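Local structure of aspartate carbamoyltransferase (Leishmania major, 7K46) at residues 189-194 against 218-223; 154-159 against 282-287; 269-274 against 297-302. The protein probably catalyses the transfer of a carbamoyl group from carbamoyl phosphate to L-aspartate, an early step of pyrimidine biosynthesis. One frame throughout, in Å; residues are numbered along the deposited sequence.

Contact 1: 189-194 against 218-223; sequences LRKVYL and GIAIQQ
Four backbone hydrogen bonds tie Arg190, Val192 and Leu194 to Ala220 and Gln222. Val192 uses both its polar backbone atoms: its N donates to Ala220 O over 2.8 Å, and its O accepts Gln222 N at 3.0 Å. Leu194 N then bonds Gln222 O, and Ala220 N bonds Arg190 O. A water donates to Arg190 O and to Gly218 O, bridging the segments just before the strands begin. The two strands run parallel, 14° apart, joined through helix 204-217 as a beta-alpha-beta unit of the Rossmann-like Asp/Orn-binding domain; 220-224 is the outermost strand of its sheet within the chain.

Polar side chains meet on the face of Lys191, Tyr193 and Gln222. Lys191 CG, anti to the backbone N (chi1 -173°), sits 4.0 Å above the Tyr193 ring plane, toward the rim. The extended chain beyond it carries NZ out to donate to Gln222 OE1 at 2.8 Å and to Tyr193 OH at 3.0 Å; that hydroxyl also bonds Asp234. Gln222 lies alongside the ring, its amide turned 66° from the ring plane.

Apolar contacts occupy the other face: Ile221 CD1 reaches Val192 CB at 3.7 Å, while Ile221 CG2 meets Leu194 CD1 at the same distance.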
loop_
_atom_site.group_PDB
_atom_site.type_symbol
_atom_site.label_atom_id
_atom_site.label_comp_id
_atom_site.label_asym_id
_atom_site.label_seq_id
_atom_site.Cartn_x
_atom_site.Cartn_y
_atom_site.Cartn_z
ATOM N N LEU A 189 27.555 14.513 -28.333
ATOM C CA LEU A 189 27.678 15.678 -27.470
ATOM C C LEU A 189 28.693 16.660 -28.039
ATOM O O LEU A 189 29.668 16.271 -28.679
ATOM C CB LEU A 189 28.119 15.262 -26.072
ATOM C CG LEU A 189 27.291 14.168 -25.390
ATOM C CD1 LEU A 189 27.910 13.893 -24.027
ATOM C CD2 LEU A 189 25.849 14.605 -25.263
ATOM N N ARG A 190 28.459 17.948 -27.791
ATOM C CA ARG A 190 29.493 18.932 -28.086
ATOM C C ARG A 190 30.511 19.007 -26.953
ATOM O O ARG A 190 31.722 18.962 -27.192
ATOM C CB ARG A 190 28.872 20.308 -28.340
ATOM C CG ARG A 190 29.912 21.420 -28.517
ATOM C CD ARG A 190 29.318 22.680 -29.134
ATOM N NE ARG A 190 28.298 23.289 -28.285
ATOM C CZ ARG A 190 28.557 24.076 -27.248
ATOM N NH1 ARG A 190 29.797 24.324 -26.866
ATOM N NH2 ARG A 190 27.546 24.619 -26.572
ATOM N N LYS A 191 30.045 19.091 -25.707
ATOM C CA LYS A 191 30.969 19.365 -24.619
ATOM C C LYS A 191 30.353 18.936 -23.301
ATOM O O LYS A 191 29.147 19.097 -23.098
ATOM C CB LYS A 191 31.322 20.857 -24.584
ATOM C CG LYS A 191 32.409 21.239 -23.590
ATOM C CD LYS A 191 32.913 22.641 -23.915
ATOM C CE LYS A 191 34.199 22.964 -23.181
ATOM N NZ LYS A 191 34.626 24.382 -23.434
ATOM N N VAL A 192 31.186 18.398 -22.410
ATOM C CA VAL A 192 30.788 18.097 -21.033
ATOM C C VAL A 192 31.683 18.903 -20.102
ATOM O O VAL A 192 32.913 18.745 -20.119
ATOM C CB VAL A 192 30.890 16.598 -20.697
ATOM C CG1 VAL A 192 30.548 16.360 -19.216
ATOM C CG2 VAL A 192 29.990 15.750 -21.606
ATOM N N TYR A 193 31.069 19.756 -19.291
ATOM C CA TYR A 193 31.765 20.425 -18.197
ATOM C C TYR A 193 31.607 19.579 -16.943
ATOM O O TYR A 193 30.490 19.179 -16.603
ATOM C CB TYR A 193 31.196 21.829 -17.956
ATOM C CG TYR A 193 31.444 22.813 -19.074
ATOM C CD1 TYR A 193 32.630 23.543 -19.129
ATOM C CD2 TYR A 193 30.497 23.025 -20.071
ATOM C CE1 TYR A 193 32.877 24.451 -20.148
ATOM C CE2 TYR A 193 30.733 23.944 -21.104
ATOM C CZ TYR A 193 31.928 24.650 -21.134
ATOM O OH TYR A 193 32.175 25.560 -22.146
ATOM N N LEU A 194 32.724 19.308 -16.259
ATOM C CA LEU A 194 32.735 18.551 -15.004
ATOM C C LEU A 194 33.078 19.528 -13.882
ATOM O O LEU A 194 34.247 19.883 -13.701
ATOM C CB LEU A 194 33.740 17.405 -15.072
ATOM C CG LEU A 194 33.523 16.390 -16.201
ATOM C CD1 LEU A 194 34.710 15.424 -16.291
ATOM C CD2 LEU A 194 32.218 15.638 -15.977
ATOM N N GLY A 218 34.586 13.160 -30.896
ATOM C CA GLY A 218 35.092 14.520 -30.799
ATOM C C GLY A 218 34.452 15.349 -29.705
ATOM O O GLY A 218 34.303 16.564 -29.865
ATOM N N ILE A 219 34.075 14.727 -28.592
ATOM C CA ILE A 219 33.446 15.430 -27.475
ATOM C C ILE A 219 34.521 16.128 -26.650
ATOM O O ILE A 219 35.521 15.508 -26.264
ATOM C CB ILE A 219 32.645 14.451 -26.601
ATOM C CG1 ILE A 219 31.586 13.723 -27.441
ATOM C CG2 ILE A 219 32.020 15.182 -25.371
ATOM C CD1 ILE A 219 30.927 12.549 -26.718
ATOM N N ALA A 220 34.315 17.417 -26.368
ATOM C CA ALA A 220 35.180 18.143 -25.449
ATOM C C ALA A 220 34.813 17.821 -24.002
ATOM O O ALA A 220 33.631 17.790 -23.632
ATOM C CB ALA A 220 35.071 19.650 -25.688
ATOM N N ILE A 221 35.833 17.578 -23.183
ATOM C CA ILE A 221 35.674 17.385 -21.742
ATOM C C ILE A 221 36.477 18.467 -21.035
ATOM O O ILE A 221 37.665 18.647 -21.330
ATOM C CB ILE A 221 36.150 15.991 -21.298
ATOM C CG1 ILE A 221 35.412 14.880 -22.067
ATOM C CG2 ILE A 221 36.020 15.832 -19.771
ATOM C CD1 ILE A 221 33.947 14.734 -21.731
ATOM N N GLN A 222 35.844 19.175 -20.097
ATOM C CA GLN A 222 36.505 20.271 -19.383
ATOM C C GLN A 222 36.204 20.173 -17.894
ATOM O O GLN A 222 35.034 20.159 -17.499
ATOM C CB GLN A 222 36.059 21.633 -19.919
ATOM C CG GLN A 222 36.905 22.802 -19.362
ATOM C CD GLN A 222 36.505 24.141 -19.941
ATOM O OE1 GLN A 222 36.168 24.240 -21.120
ATOM N NE2 GLN A 222 36.529 25.181 -19.110
ATOM N N GLN A 223 37.257 20.118 -17.073
ATOM C CA GLN A 223 37.136 20.109 -15.617
ATOM C C GLN A 223 37.350 21.506 -15.048
ATOM O O GLN A 223 38.268 22.219 -15.462
ATOM C CB GLN A 223 38.154 19.160 -14.980
ATOM C CG GLN A 223 37.778 17.714 -15.007
ATOM C CD GLN A 223 38.769 16.860 -14.237
ATOM O OE1 GLN A 223 39.946 17.219 -14.095
ATOM N NE2 GLN A 223 38.305 15.725 -13.743
HETATM O O HOH W 1 33.211 19.107 -29.368
#

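Contact 2: 154-159 against 282-287; sequences AELGAV and KMVVMH
The C-terminal end of helix 142-156, consistent with one of the two interdomain helices of the carbamoyltransferase family, packs against the start of strand 284-286, an outermost strand of the parallel sheet in the Asp/Orn-binding domain, with Glu155 and Leu156 meeting Lys282, Met283 and Val284. Val284 makes the closest apolar approach, through CG1. This methyl, anti to the carbonyl carbon (chi1 -67°), comes within 3.6 Å of Glu155 CB and 3.7 Å of Glu155 OE1, so it touches both the root and the tip of the bent glutamate. The carboxylate's polar partners lie outside the contact: OE2 takes a salt bridge from Arg309 and a hydrogen bond with Tyr313, both on helix 309-326. Leu156 adds a second apolar touch, its CD2 lying 4.0 Å from Met283 CA and a little farther from Val284 CG1; the same side chain also reaches Val237 on the adjoining strand.

The chain leaves helical geometry at Gly157, where phi is positive, and Lys282 donates to the carbonyl of Leu156, the last helical residue. The lysine bends at chi4 (62°), which brings NZ to Leu156 O at 3.0 Å, approaching from above the carbonyl plane, 39° out of it.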
loop_
_atom_site.group_PDB
_atom_site.type_symbol
_atom_site.label_atom_id
_atom_site.label_comp_id
_atom_site.label_asym_id
_atom_site.label_seq_id
_atom_site.Cartn_x
_atom_site.Cartn_y
_atom_site.Cartn_z
ATOM N N ALA A 154 13.065 16.097 -24.667
ATOM C CA ALA A 154 11.745 16.715 -24.718
ATOM C C ALA A 154 11.824 18.225 -24.517
ATOM O O ALA A 154 11.072 18.982 -25.146
ATOM C CB ALA A 154 10.841 16.086 -23.660
ATOM N N GLU A 155 12.729 18.682 -23.645
ATOM C CA GLU A 155 12.827 20.104 -23.334
ATOM C C GLU A 155 13.539 20.884 -24.437
ATOM O O GLU A 155 13.120 21.996 -24.779
ATOM C CB GLU A 155 13.549 20.303 -21.997
ATOM C CG GLU A 155 12.771 19.817 -20.762
ATOM C CD GLU A 155 11.625 20.749 -20.380
ATOM O OE1 GLU A 155 11.829 21.985 -20.337
ATOM O OE2 GLU A 155 10.513 20.248 -20.123
ATOM N N LEU A 156 14.617 20.330 -24.999
ATOM C CA LEU A 156 15.417 21.065 -25.976
ATOM C C LEU A 156 15.198 20.625 -27.419
ATOM O O LEU A 156 15.577 21.365 -28.336
ATOM C CB LEU A 156 16.906 20.926 -25.649
ATOM C CG LEU A 156 17.334 21.407 -24.264
ATOM C CD1 LEU A 156 18.825 21.154 -24.040
ATOM C CD2 LEU A 156 16.975 22.892 -24.054
ATOM N N GLY A 157 14.619 19.447 -27.650
ATOM C CA GLY A 157 14.392 18.934 -28.981
ATOM C C GLY A 157 15.423 17.928 -29.452
ATOM O O GLY A 157 15.176 17.231 -30.442
ATOM N N ALA A 158 16.569 17.834 -28.775
ATOM C CA ALA A 158 17.623 16.898 -29.152
ATOM C C ALA A 158 18.627 16.786 -28.014
ATOM O O ALA A 158 18.776 17.715 -27.210
ATOM C CB ALA A 158 18.344 17.341 -30.435
ATOM N N VAL A 159 19.313 15.648 -27.962
ATOM C CA VAL A 159 20.444 15.454 -27.060
ATOM C C VAL A 159 21.765 15.583 -27.802
ATOM O O VAL A 159 22.715 16.179 -27.289
ATOM C CB VAL A 159 20.347 14.088 -26.347
ATOM C CG1 VAL A 159 21.509 13.925 -25.381
ATOM C CG2 VAL A 159 19.028 13.959 -25.599
ATOM N N LYS A 282 17.507 29.369 -24.381
ATOM C CA LYS A 282 17.105 27.982 -24.622
ATOM C C LYS A 282 18.086 27.058 -23.899
ATOM O O LYS A 282 19.077 26.601 -24.472
ATOM C CB LYS A 282 17.052 27.697 -26.121
ATOM C CG LYS A 282 16.480 26.331 -26.517
ATOM C CD LYS A 282 16.615 26.111 -28.026
ATOM C CE LYS A 282 16.319 24.668 -28.446
ATOM N NZ LYS A 282 14.934 24.256 -28.133
ATOM N N MET A 283 17.804 26.785 -22.625
ATOM C CA MET A 283 18.559 25.805 -21.851
ATOM C C MET A 283 17.656 25.301 -20.732
ATOM O O MET A 283 16.570 25.837 -20.503
ATOM C CB MET A 283 19.877 26.401 -21.318
ATOM C CG MET A 283 19.727 27.622 -20.400
ATOM S SD MET A 283 19.275 27.192 -18.686
ATOM C CE MET A 283 20.817 26.499 -18.091
ATOM N N VAL A 284 18.101 24.248 -20.039
ATOM C CA VAL A 284 17.374 23.777 -18.866
ATOM C C VAL A 284 18.329 23.521 -17.710
ATOM O O VAL A 284 19.502 23.172 -17.896
ATOM C CB VAL A 284 16.539 22.504 -19.139
ATOM C CG1 VAL A 284 15.388 22.807 -20.095
ATOM C CG2 VAL A 284 17.423 21.371 -19.660
ATOM N N VAL A 285 17.794 23.701 -16.504
ATOM C CA VAL A 285 18.418 23.272 -15.264
ATOM C C VAL A 285 17.730 21.983 -14.838
ATOM O O VAL A 285 16.496 21.914 -14.801
ATOM C CB VAL A 285 18.291 24.351 -14.175
ATOM C CG1 VAL A 285 18.790 23.828 -12.839
ATOM C CG2 VAL A 285 19.045 25.630 -14.590
ATOM N N MET A 286 18.520 20.967 -14.521
ATOM C CA MET A 286 17.997 19.680 -14.103
ATOM C C MET A 286 18.669 19.263 -12.799
ATOM O O MET A 286 19.726 19.774 -12.423
ATOM C CB MET A 286 18.220 18.615 -15.193
ATOM C CG MET A 286 17.465 18.913 -16.499
ATOM S SD MET A 286 17.958 17.823 -17.862
ATOM C CE MET A 286 17.621 16.188 -17.177
ATOM N N HIS A 287 18.037 18.315 -12.116
ATOM C CA HIS A 287 18.504 17.827 -10.825
ATOM C C HIS A 287 17.712 16.558 -10.551
ATOM O O HIS A 287 16.479 16.586 -10.631
ATOM C CB HIS A 287 18.268 18.877 -9.734
ATOM C CG HIS A 287 18.941 18.583 -8.428
ATOM N ND1 HIS A 287 18.862 17.358 -7.801
ATOM C CD2 HIS A 287 19.681 19.376 -7.614
ATOM C CE1 HIS A 287 19.529 17.404 -6.660
ATOM N NE2 HIS A 287 20.037 18.618 -6.525
HETATM O O HOH W 2 13.838 24.588 -26.018
#

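Contact 3: 269-274 against 297-302; sequences LLIDKA and TDIDDD
Ile299 and Asp298 reach from the short 3-10 turn 297-299 to the backbone of Asp272 and Lys273, one with a branched apolar side chain and the other with a carboxylate. In Ile299 the two branches part company. CG2, anti to the carbonyl carbon, presses on the peptide link between Asp272 and Lys273, 3.4 Å from Asp272 C and 3.3 Å from Lys273 N. CG1 lies between the backbone N and the carbonyl carbon (chi1 60°), and CD1 beyond it meets Ile271 CG2 at 3.8 Å. The two isoleucine side chains cross obliquely. Ile299 also packs on Leu276 and Tyr307, while Ile271 turns inward to Ile167, Leu238 and Ala240 on neighbouring strands of the sheet.

Asp298 works at the start of helix 273-276, a short and weakly bonded helix in the Asp/Orn-binding domain. There Asp272 is the N-cap, its own OD1 accepting the backbone N of Arg275. Asp298 OD1 accepts the amide that directly follows the N-cap, Lys273 N, at 2.9 Å, meeting it on the syn side, 34° out of the carboxylate plane. The N-H to acceptor angle of 138° makes this a bent bond. The other oxygen, Asp298 OD2, accepts from a water at 2.8 Å, and that water accepts in turn from Ala274 N. The first amides of the helix thus find acceptors in two aspartates and a water, and these N-H groups may help the two like-charged carboxylates, with Asp272 OD2 and Asp298 OD2 4.8 Å apart, to sit close.

Lys273 brings its backbone and CB to the contact. CB lies 3.6 Å from Asp298 OD2, whereas the chain beyond leads away, bending at chi3, and the ammonium makes no direct contact with that carboxylate.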
loop_
_atom_site.group_PDB
_atom_site.type_symbol
_atom_site.label_atom_id
_atom_site.label_comp_id
_atom_site.label_asym_id
_atom_site.label_seq_id
_atom_site.Cartn_x
_atom_site.Cartn_y
_atom_site.Cartn_z
ATOM N N LEU A 269 29.201 26.324 -6.681
ATOM C CA LEU A 269 28.326 25.409 -7.402
ATOM C C LEU A 269 26.869 25.851 -7.415
ATOM O O LEU A 269 26.077 25.300 -8.193
ATOM C CB LEU A 269 28.408 23.998 -6.794
ATOM C CG LEU A 269 29.743 23.275 -6.557
ATOM C CD1 LEU A 269 29.514 21.758 -6.535
ATOM C CD2 LEU A 269 30.806 23.616 -7.576
ATOM N N LEU A 270 26.499 26.825 -6.583
ATOM C CA LEU A 270 25.102 27.221 -6.416
ATOM C C LEU A 270 24.501 27.699 -7.730
ATOM O O LEU A 270 25.108 28.494 -8.452
ATOM C CB LEU A 270 25.007 28.337 -5.368
ATOM C CG LEU A 270 23.639 29.015 -5.227
ATOM C CD1 LEU A 270 22.594 28.023 -4.747
ATOM C CD2 LEU A 270 23.710 30.222 -4.285
ATOM N N ILE A 271 23.297 27.220 -8.042
ATOM C CA ILE A 271 22.530 27.727 -9.175
ATOM C C ILE A 271 21.344 28.499 -8.612
ATOM O O ILE A 271 20.498 27.928 -7.911
ATOM C CB ILE A 271 22.072 26.601 -10.118
ATOM C CG1 ILE A 271 23.278 25.915 -10.774
ATOM C CG2 ILE A 271 21.169 27.163 -11.222
ATOM C CD1 ILE A 271 22.902 24.632 -11.503
ATOM N N ASP A 272 21.298 29.801 -8.889
ATOM C CA ASP A 272 20.206 30.658 -8.438
ATOM C C ASP A 272 19.900 31.658 -9.549
ATOM O O ASP A 272 20.428 31.562 -10.660
ATOM C CB ASP A 272 20.557 31.346 -7.108
ATOM C CG ASP A 272 21.830 32.178 -7.185
ATOM O OD1 ASP A 272 22.461 32.229 -8.265
ATOM O OD2 ASP A 272 22.207 32.775 -6.149
ATOM N N LYS A 273 19.037 32.627 -9.240
ATOM C CA LYS A 273 18.655 33.622 -10.234
ATOM C C LYS A 273 19.868 34.411 -10.716
ATOM O O LYS A 273 20.008 34.672 -11.914
ATOM C CB LYS A 273 17.589 34.555 -9.655
ATOM C CG LYS A 273 17.006 35.538 -10.656
ATOM C CD LYS A 273 15.843 36.357 -10.066
ATOM C CE LYS A 273 16.331 37.440 -9.107
ATOM N NZ LYS A 273 15.240 38.362 -8.660
ATOM N N ALA A 274 20.764 34.783 -9.799
ATOM C CA ALA A 274 21.964 35.512 -10.196
ATOM C C ALA A 274 22.799 34.699 -11.177
ATOM O O ALA A 274 23.328 35.240 -12.158
ATOM C CB ALA A 274 22.789 35.882 -8.962
ATOM N N THR A 297 15.349 28.156 -4.564
ATOM C CA THR A 297 13.944 28.293 -4.930
ATOM C C THR A 297 13.682 29.547 -5.757
ATOM O O THR A 297 12.600 29.660 -6.346
ATOM C CB THR A 297 13.057 28.331 -3.687
ATOM O OG1 THR A 297 13.441 29.443 -2.876
ATOM C CG2 THR A 297 13.192 27.048 -2.885
ATOM N N ASP A 298 14.634 30.484 -5.832
ATOM C CA ASP A 298 14.357 31.712 -6.567
ATOM C C ASP A 298 14.425 31.536 -8.084
ATOM O O ASP A 298 14.189 32.510 -8.807
ATOM C CB ASP A 298 15.269 32.860 -6.082
ATOM C CG ASP A 298 16.729 32.736 -6.530
ATOM O OD1 ASP A 298 17.096 31.800 -7.266
ATOM O OD2 ASP A 298 17.523 33.625 -6.133
ATOM N N ILE A 299 14.706 30.329 -8.587
ATOM C CA ILE A 299 14.522 30.013 -10.004
ATOM C C ILE A 299 13.416 28.982 -10.227
ATOM O O ILE A 299 13.239 28.514 -11.352
ATOM C CB ILE A 299 15.823 29.537 -10.678
ATOM C CG1 ILE A 299 16.369 28.267 -10.016
ATOM C CG2 ILE A 299 16.863 30.635 -10.712
ATOM C CD1 ILE A 299 17.350 27.526 -10.901
ATOM N N ASP A 300 12.649 28.629 -9.193
ATOM C CA ASP A 300 11.662 27.561 -9.350
ATOM C C ASP A 300 10.562 27.903 -10.351
ATOM O O ASP A 300 9.921 26.986 -10.877
ATOM C CB ASP A 300 11.027 27.215 -8.001
ATOM C CG ASP A 300 11.945 26.395 -7.113
ATOM O OD1 ASP A 300 13.045 26.017 -7.576
ATOM O OD2 ASP A 300 11.563 26.132 -5.952
ATOM N N ASP A 301 10.308 29.189 -10.610
ATOM C CA ASP A 301 9.297 29.601 -11.579
ATOM C C ASP A 301 9.892 29.990 -12.925
ATOM O O ASP A 301 9.148 30.407 -13.818
ATOM C CB ASP A 301 8.478 30.781 -11.039
ATOM C CG ASP A 301 7.664 30.416 -9.818
ATOM O OD1 ASP A 301 7.192 29.259 -9.737
ATOM O OD2 ASP A 301 7.512 31.289 -8.936
ATOM N N ASP A 302 11.205 29.912 -13.071
ATOM C CA ASP A 302 11.844 30.210 -14.348
ATOM C C ASP A 302 11.488 29.129 -15.362
ATOM O O ASP A 302 11.555 27.936 -15.034
ATOM C CB ASP A 302 13.362 30.294 -14.159
ATOM C CG ASP A 302 14.086 30.852 -15.380
ATOM O OD1 ASP A 302 14.058 30.194 -16.434
ATOM O OD2 ASP A 302 14.686 31.949 -15.282
HETATM O O HOH W 3 19.855 34.867 -7.097
#

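In the fold
Contacts 1 and 2 lie on the same parallel sheet, each involving one of its outermost strands within the chain, 220-224 and 284-286; their centres are about 17 Å apart. They touch where Leu189 CD2 packs 4.1 Å from Val159 O, and along the chain contact 1 is nested inside the long loop that contact 2 closes. Contact 3 stands about 16 Å from contact 2, centre to centre, and joins it through Val285 CG2 and Ile271 CG2, 4.3 Å apart. Contacts 2 and 3 interleave in sequence, strand 284-286 falling between the two segments of contact 3. Contacts 1 and 3 do not touch, their nearest atoms being about 8 Å apart.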